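Local coordinates for DUF3218 domain-containing protein (Pseudomonas aeruginosa, PDB 2IGS) that is of unknown function but belongs to the DUF3218 family, whose place in the lysozyme clan hints at a distant relationship to lysozyme-like proteins, at residues Gly30-Pro34 / Leu96-Thr100; Met167-Ile173 / Thr208-Tyr213. The contacts are given in a common frame with arbitrary orientation. Where two conformers were deposited one is given. Residues are numbered along the deposited sequence.

Contact 1 (Gly30-Pro34 / Leu96-Thr100); sequences GFVFP and LPLLT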
loop_
_atom_site.group_PDB
_atom_site.type_symbol
_atom_site.label_atom_id
_atom_site.label_comp_id
_atom_site.label_asym_id
_atom_site.label_seq_id
_atom_site.Cartn_x
_atom_site.Cartn_y
_atom_site.Cartn_z
ATOM N N GLY F 30 20.227 -48.461 26.806
ATOM C CA GLY F 30 20.627 -48.118 25.435
ATOM C C GLY F 30 19.834 -47.012 24.761
ATOM O O GLY F 30 20.154 -46.627 23.632
ATOM N N PHE F 31 18.795 -46.518 25.441
ATOM C CA PHE F 31 17.972 -45.407 24.960
ATOM C C PHE F 31 18.765 -44.121 25.129
ATOM O O PHE F 31 19.253 -43.818 26.223
ATOM C CB PHE F 31 16.662 -45.345 25.765
ATOM C CG PHE F 31 15.803 -44.134 25.486
ATOM C CD1 PHE F 31 14.872 -44.141 24.443
ATOM C CD2 PHE F 31 15.892 -42.992 26.292
ATOM C CE1 PHE F 31 14.048 -43.022 24.200
ATOM C CE2 PHE F 31 15.084 -41.879 26.054
ATOM C CZ PHE F 31 14.156 -41.894 25.005
ATOM N N VAL F 32 18.905 -43.381 24.033
ATOM C CA VAL F 32 19.589 -42.091 24.041
ATOM C C VAL F 32 18.626 -41.028 24.592
ATOM O O VAL F 32 17.670 -40.618 23.911
ATOM C CB VAL F 32 20.111 -41.709 22.624
ATOM C CG1 VAL F 32 20.996 -40.468 22.685
ATOM C CG2 VAL F 32 20.875 -42.869 21.976
ATOM N N PHE F 33 18.867 -40.617 25.837
ATOM C CA PHE F 33 18.040 -39.634 26.543
ATOM C C PHE F 33 18.240 -38.225 25.950
ATOM O O PHE F 33 19.368 -37.710 25.940
ATOM C CB PHE F 33 18.379 -39.655 28.044
ATOM C CG PHE F 33 17.489 -38.783 28.883
ATOM C CD1 PHE F 33 17.914 -37.525 29.305
ATOM C CD2 PHE F 33 16.220 -39.206 29.247
ATOM C CE1 PHE F 33 17.075 -36.701 30.078
ATOM C CE2 PHE F 33 15.377 -38.382 30.006
ATOM C CZ PHE F 33 15.807 -37.133 30.419
ATOM N N PRO F 34 17.148 -37.594 25.450
ATOM C CA PRO F 34 17.292 -36.236 24.881
ATOM C C PRO F 34 17.343 -35.165 25.991
ATOM O O PRO F 34 16.336 -34.454 26.223
ATOM C CB PRO F 34 16.034 -36.083 24.003
ATOM C CG PRO F 34 15.010 -37.036 24.607
ATOM C CD PRO F 34 15.761 -38.094 25.388
ATOM N N LEU F 96 9.172 -43.261 27.446
ATOM C CA LEU F 96 10.078 -43.047 26.307
ATOM C C LEU F 96 9.369 -42.333 25.133
ATOM O O LEU F 96 9.950 -41.432 24.528
ATOM C CB LEU F 96 10.792 -44.352 25.892
ATOM C CG LEU F 96 11.594 -45.067 26.999
ATOM C CD1 LEU F 96 12.282 -46.324 26.501
ATOM C CD2 LEU F 96 12.611 -44.161 27.681
ATOM N N PRO F 97 8.107 -42.715 24.821
ATOM C CA PRO F 97 7.376 -41.959 23.797
ATOM C C PRO F 97 7.175 -40.483 24.139
ATOM O O PRO F 97 7.244 -39.633 23.251
ATOM C CB PRO F 97 6.029 -42.691 23.720
ATOM C CG PRO F 97 6.345 -44.099 24.197
ATOM C CD PRO F 97 7.308 -43.859 25.317
ATOM N N LEU F 98 6.938 -40.177 25.408
ATOM C CA LEU F 98 6.869 -38.792 25.850
ATOM C C LEU F 98 8.191 -38.069 25.609
ATOM O O LEU F 98 8.212 -36.953 25.099
ATOM C CB LEU F 98 6.499 -38.694 27.334
ATOM C CG LEU F 98 6.191 -37.271 27.844
ATOM C CD1 LEU F 98 5.218 -37.320 29.037
ATOM C CD2 LEU F 98 7.474 -36.488 28.210
ATOM N N LEU F 99 9.291 -38.699 25.999
ATOM C CA LEU F 99 10.581 -38.064 25.881
ATOM C C LEU F 99 10.953 -37.841 24.423
ATOM O O LEU F 99 11.381 -36.743 24.051
ATOM C CB LEU F 99 11.641 -38.885 26.590
ATOM C CG LEU F 99 11.541 -38.908 28.115
ATOM C CD1 LEU F 99 12.640 -39.768 28.682
ATOM C CD2 LEU F 99 11.596 -37.482 28.690
ATOM N N THR F 100 10.766 -38.892 23.619
ATOM C CA THR F 100 10.979 -38.856 22.173
ATOM C C THR F 100 10.140 -37.762 21.517
ATOM O O THR F 100 10.670 -36.973 20.753
ATOM C CB THR F 100 10.674 -40.227 21.518
ATOM O OG1 THR F 100 11.548 -41.231 22.057
ATOM C CG2 THR F 100 10.898 -40.184 20.038
#
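This is an apolar loop-on-helix contact near the surface of the helical part of the molecule: the link between helices 12-27 and 35-48 lays F31, F33 and P34 against one side of helix 87-113. The central piece is F31. Its ring receives a methyl of L96 almost squarely, with L96 CD2 3.6 Å from the F31 ring centroid and 5° off the normal, a clear CH-pi contact. At the ring's edge lies the T100 hydroxyl, F31 CE1 to T100 OG1 3.7 Å, but that oxygen is already used within the helix, donating to L96 O (T100 OG1 to L96 O, 2.9 Å). L99, one turn on from L96, meets all three loop residues: L99 CD1 is 4.2 Å from F31 CE2 and a tight 3.3 Å from F33 CE2, and P34 CG lies 4.3 Å from L99 CB. No hydrogen bond crosses between the segments, so shape and apolar burial hold them together. F33 and L96 also touch A24 of helix 12-27, and L96 reaches C27, whose disulfide to C91 ties helix 12-27 to helix 87-113. P34 is the N-cap residue of helix 35-48, so the loop meets L99 just where the next helix starts. The arrangement is that of a loop between consecutive helices of a helical bundle, folded onto a third helix, with F31 over L96, L99 and T100 and with F33 and P34 on L99.

Contact 2 (Met167-Ile173 / Thr208-Tyr213); sequences MTLPEDI and TLLLAY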
loop_
_atom_site.group_PDB
_atom_site.type_symbol
_atom_site.label_atom_id
_atom_site.label_comp_id
_atom_site.label_asym_id
_atom_site.label_seq_id
_atom_site.Cartn_x
_atom_site.Cartn_y
_atom_site.Cartn_z
HETATM N N MSE F 167 -0.518 -34.794 14.944
HETATM C CA MSE F 167 0.271 -34.465 16.126
HETATM C C MSE F 167 1.015 -35.688 16.662
HETATM O O MSE F 167 0.451 -36.768 16.751
HETATM C CB MSE F 167 -0.625 -33.879 17.209
HETATM C CG MSE F 167 -0.966 -32.427 16.954
HETATM SE SE MSE F 167 -2.399 -31.719 18.057
HETATM C CE MSE F 167 -3.037 -30.497 16.722
ATOM N N THR F 168 2.282 -35.509 17.012
ATOM C CA THR F 168 3.066 -36.570 17.660
ATOM C C THR F 168 2.915 -36.474 19.198
ATOM O O THR F 168 3.421 -35.536 19.840
ATOM C CB THR F 168 4.546 -36.496 17.239
ATOM O OG1 THR F 168 4.619 -36.406 15.817
ATOM C CG2 THR F 168 5.292 -37.730 17.683
ATOM N N LEU F 169 2.218 -37.456 19.765
ATOM C CA LEU F 169 1.747 -37.400 21.145
ATOM C C LEU F 169 1.618 -38.812 21.727
ATOM O O LEU F 169 1.068 -39.699 21.061
ATOM C CB LEU F 169 0.391 -36.696 21.149
ATOM C CG LEU F 169 -0.124 -35.866 22.321
ATOM C CD1 LEU F 169 0.931 -34.984 22.951
ATOM C CD2 LEU F 169 -1.281 -35.028 21.808
ATOM N N PRO F 170 2.138 -39.045 22.955
ATOM C CA PRO F 170 1.930 -40.362 23.578
ATOM C C PRO F 170 0.446 -40.689 23.720
ATOM O O PRO F 170 -0.387 -39.771 23.852
ATOM C CB PRO F 170 2.569 -40.225 24.969
ATOM C CG PRO F 170 2.729 -38.765 25.195
ATOM C CD PRO F 170 2.923 -38.156 23.826
ATOM N N GLU F 171 0.146 -41.988 23.678
ATOM C CA GLU F 171 -1.208 -42.547 23.746
ATOM C C GLU F 171 -2.114 -41.883 24.786
ATOM O O GLU F 171 -3.224 -41.446 24.464
ATOM C CB GLU F 171 -1.145 -44.056 24.028
ATOM C CG GLU F 171 -0.712 -44.913 22.843
ATOM C CD GLU F 171 -0.480 -46.384 23.204
ATOM O OE1 GLU F 171 -1.223 -46.929 24.052
ATOM O OE2 GLU F 171 0.450 -46.992 22.629
ATOM N N ASP F 172 -1.628 -41.815 26.022
ATOM C CA ASP F 172 -2.451 -41.399 27.181
ATOM C C ASP F 172 -2.908 -39.933 27.139
ATOM O O ASP F 172 -4.008 -39.613 27.581
ATOM C CB ASP F 172 -1.733 -41.700 28.497
ATOM C CG ASP F 172 -1.684 -43.190 28.810
ATOM O OD1 ASP F 172 -0.802 -43.599 29.594
ATOM O OD2 ASP F 172 -2.529 -43.954 28.285
ATOM N N ILE F 173 -2.057 -39.063 26.600
ATOM C CA ILE F 173 -2.411 -37.662 26.358
ATOM C C ILE F 173 -3.390 -37.542 25.190
ATOM O O ILE F 173 -4.378 -36.806 25.257
ATOM C CB ILE F 173 -1.147 -36.771 26.149
ATOM C CG1 ILE F 173 -0.128 -37.020 27.271
ATOM C CG2 ILE F 173 -1.535 -35.291 26.110
ATOM C CD1 ILE F 173 1.091 -36.128 27.223
ATOM N N THR F 208 4.063 -31.351 27.096
ATOM C CA THR F 208 4.069 -32.332 25.989
ATOM C C THR F 208 2.975 -32.008 24.946
ATOM O O THR F 208 3.241 -32.003 23.744
ATOM C CB THR F 208 3.914 -33.792 26.500
ATOM O OG1 THR F 208 4.817 -34.019 27.583
ATOM C CG2 THR F 208 4.197 -34.821 25.414
ATOM N N LEU F 209 1.760 -31.743 25.426
ATOM C CA LEU F 209 0.629 -31.397 24.584
ATOM C C LEU F 209 0.917 -30.098 23.855
ATOM O O LEU F 209 0.675 -30.011 22.629
ATOM C CB LEU F 209 -0.654 -31.254 25.433
ATOM C CG LEU F 209 -1.965 -30.765 24.786
ATOM C CD1 LEU F 209 -2.493 -31.819 23.794
ATOM C CD2 LEU F 209 -3.059 -30.424 25.835
ATOM N N LEU F 210 1.440 -29.110 24.600
ATOM C CA LEU F 210 1.736 -27.779 24.066
ATOM C C LEU F 210 2.658 -27.840 22.845
ATOM O O LEU F 210 2.400 -27.205 21.830
ATOM C CB LEU F 210 2.364 -26.876 25.145
ATOM C CG LEU F 210 2.726 -25.443 24.728
ATOM C CD1 LEU F 210 1.463 -24.574 24.584
ATOM C CD2 LEU F 210 3.695 -24.799 25.711
ATOM N N LEU F 211 3.737 -28.594 22.981
ATOM C CA LEU F 211 4.720 -28.746 21.921
ATOM C C LEU F 211 4.177 -29.564 20.749
ATOM O O LEU F 211 4.480 -29.263 19.612
ATOM C CB LEU F 211 5.991 -29.401 22.487
ATOM C CG LEU F 211 6.755 -28.565 23.516
ATOM C CD1 LEU F 211 7.951 -29.321 24.067
ATOM C CD2 LEU F 211 7.157 -27.207 22.937
ATOM N N ALA F 212 3.373 -30.587 21.026
ATOM C CA ALA F 212 2.771 -31.380 19.949
ATOM C C ALA F 212 1.886 -30.544 19.022
ATOM O O ALA F 212 1.996 -30.617 17.796
ATOM C CB ALA F 212 1.958 -32.553 20.538
ATOM N N TYR F 213 0.979 -29.798 19.640
ATOM C CA TYR F 213 0.074 -28.859 18.993
ATOM C C TYR F 213 0.855 -27.822 18.196
ATOM O O TYR F 213 0.690 -27.710 16.984
ATOM C CB TYR F 213 -0.755 -28.186 20.080
ATOM C CG TYR F 213 -1.697 -27.101 19.603
ATOM C CD1 TYR F 213 -2.942 -27.422 19.072
ATOM C CD2 TYR F 213 -1.372 -25.748 19.754
ATOM C CE1 TYR F 213 -3.822 -26.433 18.635
ATOM C CE2 TYR F 213 -2.258 -24.737 19.323
ATOM C CZ TYR F 213 -3.475 -25.091 18.765
ATOM O OH TYR F 213 -4.365 -24.127 18.332
HETATM O O HOH W 1 3.319 -32.661 16.861
#
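Apolar side chains make most of this buried contact, in which the loop leading into helix 171-177, and the first turn of that helix, pack on helix 203-216. A212 is small enough to let the loop in close: its CA is 5.5 Å from that of M167 (a selenomethionine), and L169 CD1 is 3.6 Å from A212 CB. L169 also meets L209, L169 CD2 to L209 CD1 at 4.0 Å. At one end I173 CD1 packs 3.7 Å from T208 CB, with P170 CD 3.9 Å from T208 CG2; at the other, M167 CE reaches Y213 CD1 at 3.9 Å.

Polar links are sparse. No direct hydrogen bond joins the segments, but a water bridges them, accepting from T168 N at 3.0 Å and donating to A212 O at 2.6 Å. The T168 carbonyl rests on the alanine methyl, T168 O to A212 CB 3.4 Å, and is hydrogen-bonded to N105 ND2 of helix 87-113. The T208 hydroxyl is hydrogen-bonded to T204 O in its own helix. D172 faces elsewhere, forming a salt bridge with R89.

The chemistry is thus that of an interior seam: close apolar packing around an alanine, with one water and N105 meeting the polar backbone of the loop at T168.

In the fold
Contact 1 uses helix 87-113 as one of its partners; contact 2 lies against the same helix. Contact 1 closes before contact 2 opens along the chain, and their centres are 15 Å apart, yet they touch through L98: L98 CG is 3.5 Å from T208 OG1, and L98 CA is 4.2 Å from P170 CG. L96 and L99 meet the 30-34 loop, while L98 packs on helix 203-216 and also touches W42 of helix 35-48. The centre of contact 2 is about 8 Å, and that of contact 1 about 16 Å, from the centre of the chain. Helix 87-113 therefore lies between the 30-34 loop and helix 203-216, and all four segments belong to the DUF3218 region.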